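Methylaspartate ammonia-lyase (PDB 1KKO) catalyses the reversible, magnesium-dependent elimination of ammonia from (2S,3S)-3-methyl-L-aspartate, which yields mesaconate. Local coordinates at residues A[16-21]-A[45-50]; A[70-75]-A[358-363]; A[99-104]-A[114-119]; A[107-112]-A[137-142]. One frame throughout, in Å; residues are numbered along the deposited sequence.

Interaction 1: residues A[16-21]-A[45-50]; sequences YFDDQQ and SVRQAG
Phe17 and Gln48 form a hydrogen-bonded pair where strand segment 16-18 runs antiparallel to 47-50, their short axes 4.3 Å apart at 149°. Phe17 N donates to Gln48 O at 2.8 Å. Gln48 N returns a straighter bond to Phe17 O. Past the strand end, Asp19 N donates to Val46 O at 2.7 Å.

Asp18 and Arg47 make a non-hydrogen-bonded pair, and their side chains lie side by side on one face, pointing the same way. The Arg47 chain bends at chi3 (-77°), which sets NE beside the carboxylate. NE meets Asp18 OD1 at 2.8 Å, and NH1 meets OD2 of the same carboxylate. Both oxygens are approached on the syn side, and both bonds are nearly straight. The result is a side-on, two-pronged salt bridge with the two planes 31° apart. The third nitrogen, NH2, bonds to Phe32 O.

On the other face, with Gln48, Phe17 sets CD2 3.6 Å from Ala49 O. Tyr16, at the neighbouring non-hydrogen-bonded pair with Ala49, sets CD2 3.7 Å from Ala49 CA. Its hydroxyl bonds to Asp392 of the second subunit. Asp19 is the N-cap of helix 20-24, with OD1 accepting from Ala22 N and bonding to Thr40 OG1.

This pairing belongs to the three-stranded antiparallel sheet of the N-terminal domain, the capping domain characteristic of the enolase superfamily.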
loop_
_atom_site.group_PDB
_atom_site.type_symbol
_atom_site.label_atom_id
_atom_site.label_comp_id
_atom_site.label_asym_id
_atom_site.label_seq_id
_atom_site.Cartn_x
_atom_site.Cartn_y
_atom_site.Cartn_z
ATOM N N TYR A 16 4.310 0.560 11.842
ATOM C CA TYR A 16 4.386 0.982 13.234
ATOM C C TYR A 16 5.839 1.115 13.634
ATOM O O TYR A 16 6.721 0.478 13.056
ATOM C CB TYR A 16 3.670 -0.069 14.146
ATOM C CG TYR A 16 2.233 -0.095 13.751
ATOM C CD1 TYR A 16 1.827 -0.805 12.641
ATOM C CD2 TYR A 16 1.304 0.717 14.384
ATOM C CE1 TYR A 16 0.539 -0.715 12.184
ATOM C CE2 TYR A 16 0.023 0.815 13.929
ATOM C CZ TYR A 16 -0.354 0.112 12.815
ATOM O OH TYR A 16 -1.618 0.225 12.314
ATOM N N PHE A 17 6.086 1.981 14.603
ATOM C CA PHE A 17 7.356 2.006 15.313
ATOM C C PHE A 17 7.216 1.030 16.469
ATOM O O PHE A 17 6.308 1.181 17.291
ATOM C CB PHE A 17 7.649 3.390 15.881
ATOM C CG PHE A 17 7.929 4.437 14.842
ATOM C CD1 PHE A 17 9.004 4.301 13.990
ATOM C CD2 PHE A 17 7.131 5.560 14.735
ATOM C CE1 PHE A 17 9.265 5.265 13.043
ATOM C CE2 PHE A 17 7.418 6.522 13.794
ATOM C CZ PHE A 17 8.471 6.362 12.947
ATOM N N ASP A 18 8.108 0.045 16.519
ATOM C CA ASP A 18 8.094 -0.963 17.568
ATOM C C ASP A 18 9.376 -0.880 18.371
ATOM O O ASP A 18 10.469 -0.738 17.815
ATOM C CB ASP A 18 8.026 -2.352 16.963
ATOM C CG ASP A 18 6.649 -2.740 16.492
ATOM O OD1 ASP A 18 5.663 -2.045 16.819
ATOM O OD2 ASP A 18 6.497 -3.751 15.775
ATOM N N ASP A 19 9.223 -0.984 19.683
ATOM C CA ASP A 19 10.356 -0.996 20.592
ATOM C C ASP A 19 10.896 -2.429 20.581
ATOM O O ASP A 19 10.414 -3.294 21.313
ATOM C CB ASP A 19 9.875 -0.558 21.965
ATOM C CG ASP A 19 10.976 -0.472 22.973
ATOM O OD1 ASP A 19 12.016 -1.131 22.782
ATOM O OD2 ASP A 19 10.837 0.239 23.983
ATOM N N GLN A 20 11.865 -2.688 19.703
ATOM C CA GLN A 20 12.391 -4.028 19.487
ATOM C C GLN A 20 12.952 -4.614 20.769
ATOM O O GLN A 20 12.793 -5.806 21.026
ATOM C CB GLN A 20 13.489 -4.022 18.424
ATOM C CG GLN A 20 13.826 -5.394 17.918
ATOM C CD GLN A 20 14.884 -5.366 16.850
ATOM O OE1 GLN A 20 15.542 -4.351 16.655
ATOM N NE2 GLN A 20 15.057 -6.480 16.159
ATOM N N GLN A 21 13.589 -3.777 21.575
ATOM C CA GLN A 21 14.183 -4.261 22.810
ATOM C C GLN A 21 13.098 -4.757 23.748
ATOM O O GLN A 21 13.235 -5.831 24.330
ATOM C CB GLN A 21 15.003 -3.180 23.490
ATOM C CG GLN A 21 15.758 -3.684 24.712
ATOM C CD GLN A 21 16.754 -4.768 24.363
ATOM O OE1 GLN A 21 16.618 -5.919 24.791
ATOM N NE2 GLN A 21 17.749 -4.414 23.565
ATOM N N SER A 45 5.172 4.057 24.130
ATOM C CA SER A 45 4.456 2.773 24.149
ATOM C C SER A 45 5.349 1.780 23.416
ATOM O O SER A 45 6.203 2.186 22.636
ATOM C CB SER A 45 3.104 2.839 23.447
ATOM O OG SER A 45 2.212 3.702 24.111
ATOM N N VAL A 46 5.153 0.484 23.629
ATOM C CA VAL A 46 5.983 -0.503 22.954
ATOM C C VAL A 46 5.750 -0.443 21.436
ATOM O O VAL A 46 6.689 -0.619 20.652
ATOM C CB VAL A 46 5.763 -1.926 23.513
ATOM C CG1 VAL A 46 6.525 -2.940 22.703
ATOM C CG2 VAL A 46 6.238 -1.989 24.969
ATOM N N ARG A 47 4.507 -0.195 21.040
ATOM C CA ARG A 47 4.154 -0.053 19.642
ATOM C C ARG A 47 3.405 1.261 19.464
ATOM O O ARG A 47 2.464 1.544 20.204
ATOM C CB ARG A 47 3.305 -1.241 19.191
ATOM C CG ARG A 47 2.615 -1.087 17.876
ATOM C CD ARG A 47 2.076 -2.384 17.357
ATOM N NE ARG A 47 3.142 -3.193 16.797
ATOM C CZ ARG A 47 3.016 -4.448 16.425
ATOM N NH1 ARG A 47 4.035 -5.067 15.858
ATOM N NH2 ARG A 47 1.880 -5.106 16.644
ATOM N N GLN A 48 3.841 2.046 18.482
ATOM C CA GLN A 48 3.272 3.351 18.174
ATOM C C GLN A 48 2.986 3.441 16.682
ATOM O O GLN A 48 3.697 2.862 15.863
ATOM C CB GLN A 48 4.240 4.478 18.598
ATOM C CG GLN A 48 4.401 4.571 20.103
ATOM C CD GLN A 48 5.355 5.644 20.547
ATOM O OE1 GLN A 48 6.202 5.387 21.398
ATOM N NE2 GLN A 48 5.243 6.835 19.968
ATOM N N ALA A 49 1.940 4.158 16.326
ATOM C CA ALA A 49 1.621 4.385 14.922
ATOM C C ALA A 49 2.827 4.931 14.175
ATOM O O ALA A 49 3.494 5.849 14.633
ATOM C CB ALA A 49 0.493 5.367 14.801
ATOM N N GLY A 50 3.111 4.379 13.004
ATOM C CA GLY A 50 4.184 4.905 12.189
ATOM C C GLY A 50 3.788 6.247 11.597
ATOM O O GLY A 50 2.669 6.421 11.112
#

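Interaction 2: residues A[70-75]-A[358-363]; sequences AAVQYS and GGTCNE. With SO4 (sulfate ion), chain C.
Thr360 carries this contact, reaching from a barrel loop to the backbone of Val72 and Gln73. Its CB packs 3.8 Å from Val72 CA and also lies close to the bound sulfate. From CB the side chain forks. OG1 stands anti to the backbone N (chi1 178°), and there it meets three partners. It accepts from Gln73 N at 3.2 Å across the contact. It also accepts from Asn362 N at 3.0 Å, which makes an ST turn. Its own proton goes to sulfate O1 in a short bond of 2.5 Å. These bonds fix the rotation of the hydroxyl. The other branch, CG2, takes the crowded position between N and the carbonyl carbon and rests on Val72 CA.

Around this threonine the two loops are tied further. Asn362 ND2 gives a weak bond to Ala71 O at 3.1 Å, while OD1 accepts from Ser13. Water 1 links Ala71 N to Asn362 O. Glu363 OE1 takes Thr360 N on its anti lone pair and is also salt-bridged to Lys386, while OE2 bonds to Ser367. Cys361 N donates to sulfate O3 at 2.7 Å, nearly straight at 171°.

Lys331, the proton acceptor, and the substrate-binding Gln172 also bond to the sulfate. The ion probably comes from the crystallisation liquor, and its place is consistent with that of a substrate carboxylate. A loop of the N-terminal domain closing over the strand ends of a TIM barrel is the active-site architecture of the enolase superfamily.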
loop_
_atom_site.group_PDB
_atom_site.type_symbol
_atom_site.label_atom_id
_atom_site.label_comp_id
_atom_site.label_asym_id
_atom_site.label_seq_id
_atom_site.Cartn_x
_atom_site.Cartn_y
_atom_site.Cartn_z
ATOM N N ALA A 70 10.755 9.362 6.570
ATOM C CA ALA A 70 10.260 8.133 7.180
ATOM C C ALA A 70 11.429 7.414 7.819
ATOM O O ALA A 70 12.579 7.604 7.407
ATOM C CB ALA A 70 9.602 7.241 6.142
ATOM N N ALA A 71 11.122 6.580 8.802
ATOM C CA ALA A 71 12.118 5.854 9.564
ATOM C C ALA A 71 11.690 4.405 9.726
ATOM O O ALA A 71 10.504 4.070 9.606
ATOM C CB ALA A 71 12.306 6.496 10.898
ATOM N N VAL A 72 12.651 3.544 10.043
ATOM C CA VAL A 72 12.359 2.122 10.115
ATOM C C VAL A 72 11.494 1.733 11.305
ATOM O O VAL A 72 11.389 2.453 12.295
ATOM C CB VAL A 72 13.651 1.266 10.106
ATOM C CG1 VAL A 72 14.525 1.613 8.903
ATOM C CG2 VAL A 72 14.412 1.420 11.377
ATOM N N GLN A 73 10.878 0.570 11.182
ATOM C CA GLN A 73 10.029 0.020 12.225
ATOM C C GLN A 73 10.765 -0.031 13.559
ATOM O O GLN A 73 10.273 0.454 14.570
ATOM C CB GLN A 73 9.584 -1.388 11.817
ATOM C CG GLN A 73 8.799 -2.152 12.904
ATOM C CD GLN A 73 8.292 -3.522 12.449
ATOM O OE1 GLN A 73 7.465 -4.141 13.133
ATOM N NE2 GLN A 73 8.769 -3.996 11.320
ATOM N N TYR A 74 11.945 -0.636 13.557
ATOM C CA TYR A 74 12.717 -0.785 14.785
ATOM C C TYR A 74 13.659 0.411 14.957
ATOM O O TYR A 74 14.884 0.271 15.021
ATOM C CB TYR A 74 13.446 -2.136 14.782
ATOM C CG TYR A 74 12.500 -3.325 14.647
ATOM C CD1 TYR A 74 11.450 -3.503 15.536
ATOM C CD2 TYR A 74 12.629 -4.233 13.611
ATOM C CE1 TYR A 74 10.581 -4.588 15.413
ATOM C CE2 TYR A 74 11.762 -5.296 13.477
ATOM C CZ TYR A 74 10.742 -5.474 14.376
ATOM O OH TYR A 74 9.872 -6.544 14.219
ATOM N N SER A 75 13.069 1.595 15.066
ATOM C CA SER A 75 13.820 2.828 15.230
ATOM C C SER A 75 14.474 2.867 16.607
ATOM O O SER A 75 13.955 2.319 17.584
ATOM C CB SER A 75 12.915 4.048 15.045
ATOM O OG SER A 75 12.700 4.348 13.673
ATOM N N GLY A 358 17.273 -2.481 0.445
ATOM C CA GLY A 358 16.175 -2.852 1.305
ATOM C C GLY A 358 15.310 -1.671 1.689
ATOM O O GLY A 358 14.926 -0.863 0.845
ATOM N N GLY A 359 15.023 -1.568 2.971
ATOM C CA GLY A 359 14.121 -0.546 3.454
ATOM C C GLY A 359 13.289 -1.104 4.584
ATOM O O GLY A 359 13.729 -2.000 5.314
ATOM N N THR A 360 12.080 -0.580 4.738
ATOM C CA THR A 360 11.244 -0.955 5.859
ATOM C C THR A 360 9.788 -1.004 5.475
ATOM O O THR A 360 9.333 -0.288 4.580
ATOM C CB THR A 360 11.462 0.064 6.994
ATOM O OG1 THR A 360 10.616 -0.235 8.121
ATOM C CG2 THR A 360 11.124 1.495 6.563
ATOM N N CYS A 361 9.043 -1.854 6.164
ATOM C CA CYS A 361 7.590 -1.829 6.055
ATOM C C CYS A 361 7.025 -0.498 6.538
ATOM O O CYS A 361 5.919 -0.131 6.170
ATOM C CB CYS A 361 6.946 -2.959 6.861
ATOM S SG CYS A 361 7.293 -2.962 8.626
ATOM N N ASN A 362 7.799 0.243 7.325
ATOM C CA ASN A 362 7.313 1.462 7.950
ATOM C C ASN A 362 7.593 2.735 7.177
ATOM O O ASN A 362 7.560 3.803 7.755
ATOM C CB ASN A 362 7.868 1.609 9.367
ATOM C CG ASN A 362 7.106 2.627 10.176
ATOM O OD1 ASN A 362 5.871 2.696 10.103
ATOM N ND2 ASN A 362 7.831 3.413 10.962
ATOM N N GLU A 363 7.839 2.638 5.877
ATOM C CA GLU A 363 8.028 3.834 5.078
ATOM C C GLU A 363 6.761 4.091 4.255
ATOM O O GLU A 363 5.674 3.751 4.718
ATOM C CB GLU A 363 9.359 3.840 4.318
ATOM C CG GLU A 363 9.626 2.716 3.347
ATOM C CD GLU A 363 11.040 2.839 2.795
ATOM O OE1 GLU A 363 11.899 1.974 3.088
ATOM O OE2 GLU A 363 11.289 3.814 2.069
HETATM S S SO4 C . 11.484 -3.737 8.550
HETATM O O1 SO4 C . 11.745 -2.340 8.978
HETATM O O2 SO4 C . 11.090 -4.421 9.839
HETATM O O3 SO4 C . 10.389 -3.781 7.588
HETATM O O4 SO4 C . 12.672 -4.432 7.998
HETATM O O HOH W 1 8.332 6.338 9.201
#

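Interaction 3: residues A[99-104]-A[114-119]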
loop_
_atom_site.group_PDB
_atom_site.type_symbol
_atom_site.label_atom_id
_atom_site.label_comp_id
_atom_site.label_asym_id
_atom_site.label_seq_id
_atom_site.Cartn_x
_atom_site.Cartn_y
_atom_site.Cartn_z
ATOM N N PRO A 99 13.472 27.762 4.982
ATOM C CA PRO A 99 14.266 28.862 4.408
ATOM C C PRO A 99 15.496 28.425 3.626
ATOM O O PRO A 99 16.034 29.180 2.815
ATOM C CB PRO A 99 14.693 29.666 5.633
ATOM C CG PRO A 99 13.731 29.320 6.671
ATOM C CD PRO A 99 13.419 27.847 6.450
ATOM N N LEU A 100 15.970 27.213 3.883
ATOM C CA LEU A 100 17.102 26.686 3.152
ATOM C C LEU A 100 16.672 26.066 1.835
ATOM O O LEU A 100 17.495 25.817 0.956
ATOM C CB LEU A 100 17.857 25.662 3.998
ATOM C CG LEU A 100 18.464 26.238 5.278
ATOM C CD1 LEU A 100 19.053 25.153 6.169
ATOM C CD2 LEU A 100 19.519 27.254 4.929
ATOM N N LEU A 101 15.375 25.798 1.700
ATOM C CA LEU A 101 14.843 25.205 0.477
ATOM C C LEU A 101 14.274 26.241 -0.478
ATOM O O LEU A 101 14.496 26.169 -1.684
ATOM C CB LEU A 101 13.742 24.201 0.816
ATOM C CG LEU A 101 14.217 22.901 1.460
ATOM C CD1 LEU A 101 13.033 22.180 2.068
ATOM C CD2 LEU A 101 14.935 22.034 0.450
ATOM N N GLU A 102 13.525 27.195 0.058
ATOM C CA GLU A 102 12.886 28.177 -0.805
ATOM C C GLU A 102 13.976 29.022 -1.470
ATOM O O GLU A 102 14.924 29.471 -0.820
ATOM C CB GLU A 102 11.856 28.992 -0.028
ATOM C CG GLU A 102 10.717 28.084 0.422
ATOM C CD GLU A 102 9.582 28.778 1.133
ATOM O OE1 GLU A 102 8.496 28.149 1.229
ATOM O OE2 GLU A 102 9.747 29.928 1.608
ATOM N N GLY A 103 13.863 29.175 -2.780
ATOM C CA GLY A 103 14.842 29.921 -3.556
ATOM C C GLY A 103 16.029 29.097 -4.006
ATOM O O GLY A 103 16.871 29.567 -4.768
ATOM N N ARG A 104 16.117 27.854 -3.545
ATOM C CA ARG A 104 17.240 26.998 -3.889
ATOM C C ARG A 104 17.122 26.472 -5.303
ATOM O O ARG A 104 16.041 26.072 -5.747
ATOM C CB ARG A 104 17.326 25.834 -2.902
ATOM C CG ARG A 104 18.328 24.742 -3.226
ATOM C CD ARG A 104 18.463 23.750 -2.070
ATOM N NE ARG A 104 18.916 24.452 -0.881
ATOM C CZ ARG A 104 20.183 24.526 -0.493
ATOM N NH1 ARG A 104 21.124 23.880 -1.163
ATOM N NH2 ARG A 104 20.488 25.235 0.581
ATOM N N ARG A 114 24.049 16.678 -0.773
ATOM C CA ARG A 114 25.199 16.749 0.121
ATOM C C ARG A 114 25.032 17.831 1.182
ATOM O O ARG A 114 25.354 17.623 2.353
ATOM C CB ARG A 114 26.474 17.014 -0.668
ATOM C CG ARG A 114 26.998 15.806 -1.412
ATOM C CD ARG A 114 28.411 16.028 -1.946
ATOM N NE ARG A 114 28.405 16.930 -3.093
ATOM C CZ ARG A 114 28.490 16.535 -4.356
ATOM N NH1 ARG A 114 28.621 15.247 -4.651
ATOM N NH2 ARG A 114 28.448 17.433 -5.337
ATOM N N PHE A 115 24.494 18.979 0.789
ATOM C CA PHE A 115 24.319 20.066 1.732
ATOM C C PHE A 115 23.460 19.634 2.902
ATOM O O PHE A 115 23.838 19.791 4.054
ATOM C CB PHE A 115 23.724 21.302 1.062
ATOM C CG PHE A 115 23.340 22.371 2.031
ATOM C CD1 PHE A 115 24.282 23.267 2.507
ATOM C CD2 PHE A 115 22.048 22.471 2.497
ATOM C CE1 PHE A 115 23.932 24.233 3.410
ATOM C CE2 PHE A 115 21.701 23.438 3.409
ATOM C CZ PHE A 115 22.651 24.324 3.858
ATOM N N PHE A 116 22.296 19.063 2.612
ATOM C CA PHE A 116 21.425 18.631 3.693
ATOM C C PHE A 116 21.927 17.398 4.412
ATOM O O PHE A 116 21.602 17.206 5.573
ATOM C CB PHE A 116 19.991 18.435 3.190
ATOM C CG PHE A 116 19.328 19.724 2.850
ATOM C CD1 PHE A 116 18.917 20.580 3.847
ATOM C CD2 PHE A 116 19.168 20.117 1.539
ATOM C CE1 PHE A 116 18.335 21.797 3.538
ATOM C CE2 PHE A 116 18.594 21.343 1.226
ATOM C CZ PHE A 116 18.182 22.172 2.224
ATOM N N ASP A 117 22.743 16.586 3.749
ATOM C CA ASP A 117 23.234 15.381 4.396
ATOM C C ASP A 117 24.232 15.683 5.501
ATOM O O ASP A 117 24.392 14.863 6.400
ATOM C CB ASP A 117 23.878 14.429 3.395
ATOM C CG ASP A 117 23.710 12.990 3.792
ATOM O OD1 ASP A 117 22.558 12.574 4.095
ATOM O OD2 ASP A 117 24.669 12.209 3.825
ATOM N N LYS A 118 24.892 16.842 5.421
ATOM C CA LYS A 118 25.941 17.236 6.365
ATOM C C LYS A 118 25.557 18.412 7.265
ATOM O O LYS A 118 26.336 18.828 8.131
ATOM C CB LYS A 118 27.204 17.601 5.592
ATOM C CG LYS A 118 27.891 16.426 4.924
ATOM C CD LYS A 118 27.339 16.123 3.553
ATOM C CE LYS A 118 28.430 15.627 2.637
ATOM N NZ LYS A 118 29.451 14.808 3.383
ATOM N N LEU A 119 24.359 18.940 7.068
ATOM C CA LEU A 119 23.872 20.056 7.857
ATOM C C LEU A 119 23.710 19.706 9.337
ATOM O O LEU A 119 23.197 18.656 9.677
ATOM C CB LEU A 119 22.523 20.489 7.294
ATOM C CG LEU A 119 21.945 21.753 7.911
ATOM C CD1 LEU A 119 22.799 22.962 7.583
ATOM C CD2 LEU A 119 20.522 21.966 7.426
#
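Arg104 lays its guanidinium flat on the ring of Phe115, with the planes 25° apart and the centres 4.6 Å apart. Through CZ the group is an off-centre cation-pi partner of the ring. NH2 sits over the rim, 3.6 Å from Phe115 CE2. Phe116 meets the same guanidinium differently. The two side chains reach toward each other tip to tip, with the planes 63° apart. Phe116 CE2 lies over one guanidinium face and is 3.8 Å from Arg104 NE.

The two rings also touch each other, with Phe115 CD2 over the centre of one face of Phe116. Within its own segment the arginine is locked by the carbonyl of Leu100. NE donates to Leu100 O at 2.7 Å, and NH2 donates to that same oxygen at 3.1 Å. The oxygen lies in the guanidinium plane. This double grip, with NH1 bonded to Asn112 OD1, fixes how the guanidinium is turned against the rings.

Apolar contacts fill in around it. Leu100 crosses Phe115 at about a right angle, with CD1 at the ring edge. Its CD1 also meets Leu119 CD2 tip to tip at 3.7 Å. Leu101 CD2 packs 3.7 Å from Phe116 CZ.

A type II turn, Leu101 to Arg104, follows the end of helix 86-101 and brings the arginine back to the last helical turn. The arrangement is helix-end packing against helix 110-118 in the N-terminal domain, away from the catalytic site.

Interaction 4: residues A[107-112]-A[137-142]; sequences DAFLPN and ALLDAT
Phe109 lays one ring face against Leu139, whose CB stands 4.0 Å from the ring centroid and 23° off the normal. This is a CH-pi contact. CG of Phe109 lies anti to the backbone N (chi1 168°), directed at segment 137-142 of helix 128-146. Its CD1 also meets Leu138 CB at 4.1 Å. Leu138 CD1 packs 4.0 Å from Asn112 CB, the two side chains crossing at about a right angle. One turn on, Thr142 sets CG2 3.4 Å from Asp107 O. Its hydroxyl bonds to Val106 O.

Water joins the backbones where no direct hydrogen bond spans the segments. Water 3 donates to Ala108 O at 2.9 Å and to Leu138 O at 3.1 Å, and it accepts from Asn112 ND2. Water 2 lies between Asp107 O and Thr142 O.

Further out, Asn112 is held by Asp105 O on ND2 and by Arg104 NH1 on OD1. Glu157 accepts from the backbone N of Phe109 and Leu110.

Helix 128-146 thus lies between several elements. The start of helix 110-118 packs on Leu138, helix 150-157 touches Leu139 and Thr142, and strand 47-59 meets Ala137, Leu138 and Ala141.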
loop_
_atom_site.group_PDB
_atom_site.type_symbol
_atom_site.label_atom_id
_atom_site.label_comp_id
_atom_site.label_asym_id
_atom_site.label_seq_id
_atom_site.Cartn_x
_atom_site.Cartn_y
_atom_site.Cartn_z
ATOM N N ASP A 107 18.548 22.617 -10.496
ATOM C CA ASP A 107 18.978 22.093 -11.782
ATOM C C ASP A 107 19.836 20.847 -11.617
ATOM O O ASP A 107 19.870 20.009 -12.496
ATOM C CB ASP A 107 19.757 23.130 -12.574
ATOM C CG ASP A 107 18.861 24.161 -13.204
ATOM O OD1 ASP A 107 17.614 24.022 -13.128
ATOM O OD2 ASP A 107 19.332 25.151 -13.814
ATOM N N ALA A 108 20.549 20.764 -10.499
ATOM C CA ALA A 108 21.295 19.573 -10.154
ATOM C C ALA A 108 20.773 19.046 -8.826
ATOM O O ALA A 108 20.151 19.777 -8.053
ATOM C CB ALA A 108 22.788 19.879 -10.059
ATOM N N PHE A 109 21.079 17.782 -8.568
ATOM C CA PHE A 109 20.658 17.104 -7.349
ATOM C C PHE A 109 21.735 16.944 -6.287
ATOM O O PHE A 109 21.514 17.259 -5.127
ATOM C CB PHE A 109 20.133 15.727 -7.729
ATOM C CG PHE A 109 19.927 14.792 -6.565
ATOM C CD1 PHE A 109 19.038 15.109 -5.558
ATOM C CD2 PHE A 109 20.591 13.585 -6.501
ATOM C CE1 PHE A 109 18.842 14.244 -4.498
ATOM C CE2 PHE A 109 20.383 12.724 -5.453
ATOM C CZ PHE A 109 19.506 13.053 -4.452
ATOM N N LEU A 110 22.913 16.483 -6.699
ATOM C CA LEU A 110 23.932 16.097 -5.728
ATOM C C LEU A 110 24.397 17.188 -4.769
ATOM O O LEU A 110 24.504 16.931 -3.581
ATOM C CB LEU A 110 25.139 15.478 -6.435
ATOM C CG LEU A 110 25.197 13.954 -6.469
ATOM C CD1 LEU A 110 26.383 13.504 -7.303
ATOM C CD2 LEU A 110 25.296 13.366 -5.055
ATOM N N PRO A 111 24.713 18.394 -5.243
ATOM C CA PRO A 111 25.125 19.444 -4.310
ATOM C C PRO A 111 24.073 19.683 -3.231
ATOM O O PRO A 111 24.408 19.807 -2.062
ATOM C CB PRO A 111 25.340 20.667 -5.213
ATOM C CG PRO A 111 25.643 20.104 -6.512
ATOM C CD PRO A 111 24.792 18.847 -6.642
ATOM N N ASN A 112 22.796 19.721 -3.606
ATOM C CA ASN A 112 21.754 19.923 -2.607
ATOM C C ASN A 112 21.665 18.738 -1.639
ATOM O O ASN A 112 21.488 18.910 -0.434
ATOM C CB ASN A 112 20.396 20.107 -3.274
ATOM C CG ASN A 112 20.261 21.425 -3.986
ATOM O OD1 ASN A 112 20.948 22.395 -3.652
ATOM N ND2 ASN A 112 19.314 21.494 -4.924
ATOM N N ALA A 137 12.699 14.408 -2.293
ATOM C CA ALA A 137 12.040 15.545 -2.912
ATOM C C ALA A 137 12.999 16.335 -3.812
ATOM O O ALA A 137 12.597 16.820 -4.858
ATOM C CB ALA A 137 11.431 16.442 -1.870
ATOM N N LEU A 138 14.259 16.458 -3.402
ATOM C CA LEU A 138 15.241 17.186 -4.201
ATOM C C LEU A 138 15.567 16.455 -5.494
ATOM O O LEU A 138 15.792 17.100 -6.520
ATOM C CB LEU A 138 16.507 17.457 -3.388
ATOM C CG LEU A 138 16.275 18.493 -2.291
ATOM C CD1 LEU A 138 17.352 18.377 -1.244
ATOM C CD2 LEU A 138 16.208 19.905 -2.868
ATOM N N LEU A 139 15.586 15.124 -5.462
ATOM C CA LEU A 139 15.796 14.337 -6.660
ATOM C C LEU A 139 14.606 14.504 -7.588
ATOM O O LEU A 139 14.748 14.722 -8.786
ATOM C CB LEU A 139 15.994 12.864 -6.321
ATOM C CG LEU A 139 16.195 11.951 -7.538
ATOM C CD1 LEU A 139 17.403 12.338 -8.389
ATOM C CD2 LEU A 139 16.316 10.497 -7.099
ATOM N N ASP A 140 13.408 14.415 -7.013
ATOM C CA ASP A 140 12.200 14.600 -7.789
ATOM C C ASP A 140 12.166 16.020 -8.368
ATOM O O ASP A 140 11.698 16.206 -9.499
ATOM C CB ASP A 140 10.974 14.341 -6.902
ATOM C CG ASP A 140 9.728 13.993 -7.679
ATOM O OD1 ASP A 140 9.814 13.262 -8.702
ATOM O OD2 ASP A 140 8.621 14.379 -7.242
ATOM N N ALA A 141 12.644 17.008 -7.608
ATOM C CA ALA A 141 12.684 18.397 -8.093
ATOM C C ALA A 141 13.598 18.552 -9.314
ATOM O O ALA A 141 13.217 19.150 -10.306
ATOM C CB ALA A 141 13.100 19.331 -7.005
ATOM N N THR A 142 14.791 17.981 -9.243
ATOM C CA THR A 142 15.717 18.051 -10.363
ATOM C C THR A 142 15.106 17.389 -11.584
ATOM O O THR A 142 15.198 17.903 -12.708
ATOM C CB THR A 142 17.041 17.406 -9.961
ATOM O OG1 THR A 142 17.619 18.165 -8.895
ATOM C CG2 THR A 142 18.057 17.443 -11.107
HETATM O O HOH W 2 17.409 19.447 -13.605
HETATM O O HOH W 3 17.964 19.248 -6.206
#

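In the fold
Interactions 1 and 2 touch and form one buried region near the catalytic site. Asp18 N probably bonds to Gln73 O, and Phe17 packs on Asn362. Interaction 1 is a sheet pairing within the N-terminal domain, while interaction 2 joins that domain to the barrel. Interactions 3 and 4 lie away from the site, and their centres are over 20 Å from those of the first two. They share helix 110-118 and meet where Leu138 packs on Leu101 and Phe116. Interaction 4 is buried and interaction 3 only partly. The chemistry differs accordingly: strand bonds and a salt bridge in 1, polar loop bonds in 2, cation-pi stacking with apolar packing in 3, apolar packing with bridging waters in 4.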